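Local coordinates for elicitor protein Hrip2 (Magnaporthe oryzae, PDB 5FID) that probably acts as a secreted protein elicitor of the rice blast fungus, triggering defence responses in plants, at residues D43-K46 with S47-V51. The protein carries 1 engineered substitution. Residues are numbered along the deposited sequence; the frame is centred on the assembly and turned at random.
Sequences DFRK and SGSTV
The aliphatic part of R45 lies alongside S49, four residues on, with its CD 3.9 Å from S49 OG and 4.0 Å from S49 CB. The contact bridges the two limbs of a turn and illustrates how a tight reversal brings the side chain of its first residue against that of the residue just after its last. The R45 chain leaves with CG anti to the carbonyl carbon (chi1 -65°) and runs extended from CG to NE, which carries CD past the serine. The guanidinium stands obliquely to S49 OG and has its own polar partner, a salt bridge from NE to E42; S49 OG in turn is hydrogen-bonded to S20 of strand 16-22. What meets between the two side chains is therefore van der Waals packing, with each polar end held elsewhere.

The reversal itself is closed by G48 N donating to R45 O over 2.9 Å, an N-H...O angle of 155°, the donor standing well above the carbonyl plane. S47 OG donates to the carbonyl O of the next residue, G48, in the carbonyl plane and on a lone pair, at 3.1 Å, and also bonds to D24 N, tying the turn to a residue outside it. K46 and S47 occupy the middle positions with helical-type backbone angles, which with the G48 N to R45 O bond make a type I beta turn, within the connection by which the chain passes from strand 39-43 of the mixed sheet to strand 49-54 of the antiparallel one.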
loop_
_atom_site.group_PDB
_atom_site.type_symbol
_atom_site.label_atom_id
_atom_site.label_comp_id
_atom_site.label_asym_id
_atom_site.label_seq_id
_atom_site.Cartn_x
_atom_site.Cartn_y
_atom_site.Cartn_z
ATOM N N ASP A 43 -0.098 4.700 20.810
ATOM C CA ASP A 43 -0.613 5.731 19.926
ATOM C C ASP A 43 0.236 5.785 18.674
ATOM O O ASP A 43 1.453 5.591 18.745
ATOM C CB ASP A 43 -0.533 7.102 20.586
ATOM C CG ASP A 43 -1.441 7.233 21.771
ATOM O OD1 ASP A 43 -2.213 6.290 22.054
ATOM O OD2 ASP A 43 -1.395 8.304 22.414
ATOM N N PHE A 44 -0.399 6.071 17.540
ATOM C CA PHE A 44 0.321 6.289 16.290
ATOM C C PHE A 44 1.390 7.353 16.457
ATOM O O PHE A 44 1.109 8.480 16.895
ATOM C CB PHE A 44 -0.637 6.760 15.195
ATOM C CG PHE A 44 -1.022 5.693 14.214
ATOM C CD1 PHE A 44 -1.096 4.365 14.597
ATOM C CD2 PHE A 44 -1.312 6.029 12.898
ATOM C CE1 PHE A 44 -1.461 3.388 13.680
ATOM C CE2 PHE A 44 -1.666 5.057 11.976
ATOM C CZ PHE A 44 -1.743 3.739 12.370
ATOM N N ARG A 45 2.615 7.003 16.090
ATOM C CA ARG A 45 3.705 7.955 16.124
ATOM C C ARG A 45 3.681 8.715 14.819
ATOM O O ARG A 45 3.484 8.123 13.761
ATOM C CB ARG A 45 5.035 7.237 16.324
ATOM C CG ARG A 45 5.125 6.559 17.681
ATOM C CD ARG A 45 6.283 5.589 17.756
ATOM N NE ARG A 45 6.260 4.879 19.030
ATOM C CZ ARG A 45 6.778 5.350 20.156
ATOM N NH1 ARG A 45 7.373 6.533 20.171
ATOM N NH2 ARG A 45 6.700 4.632 21.267
ATOM N N LYS A 46 3.853 10.028 14.920
ATOM C CA LYS A 46 3.751 10.936 13.791
ATOM C C LYS A 46 4.631 10.471 12.636
ATOM O O LYS A 46 4.195 10.437 11.484
ATOM C CB LYS A 46 4.166 12.336 14.251
ATOM C CG LYS A 46 3.945 13.449 13.249
ATOM C CD LYS A 46 4.611 14.723 13.755
ATOM C CE LYS A 46 6.066 14.448 14.122
ATOM N NZ LYS A 46 6.713 15.551 14.897
ATOM N N SER A 47 5.857 10.085 12.969
ATOM C CA SER A 47 6.859 9.663 11.990
ATOM C C SER A 47 6.658 8.251 11.455
ATOM O O SER A 47 7.333 7.848 10.510
ATOM C CB SER A 47 8.259 9.734 12.610
ATOM O OG SER A 47 8.442 8.760 13.658
ATOM N N GLY A 48 5.754 7.495 12.066
ATOM C CA GLY A 48 5.626 6.088 11.728
ATOM C C GLY A 48 6.598 5.270 12.564
ATOM O O GLY A 48 7.443 5.825 13.272
ATOM N N SER A 49 6.501 3.948 12.481
ATOM C CA SER A 49 7.345 3.109 13.324
ATOM C C SER A 49 7.465 1.693 12.797
ATOM O O SER A 49 6.649 1.245 11.991
ATOM C CB SER A 49 6.783 3.072 14.745
ATOM O OG SER A 49 7.781 2.674 15.674
ATOM N N THR A 50 8.498 1.005 13.269
ATOM C CA THR A 50 8.635 -0.429 13.090
ATOM C C THR A 50 8.368 -1.121 14.422
ATOM O O THR A 50 9.056 -0.866 15.418
ATOM C CB THR A 50 10.053 -0.789 12.617
ATOM O OG1 THR A 50 10.262 -0.236 11.312
ATOM C CG2 THR A 50 10.232 -2.298 12.558
ATOM N N VAL A 51 7.367 -1.991 14.455
ATOM C CA VAL A 51 7.063 -2.717 15.687
ATOM C C VAL A 51 7.603 -4.140 15.575
ATOM O O VAL A 51 7.073 -4.946 14.805
ATOM C CB VAL A 51 5.545 -2.748 15.959
ATOM C CG1 VAL A 51 5.256 -3.460 17.265
ATOM C CG2 VAL A 51 4.993 -1.333 16.033
#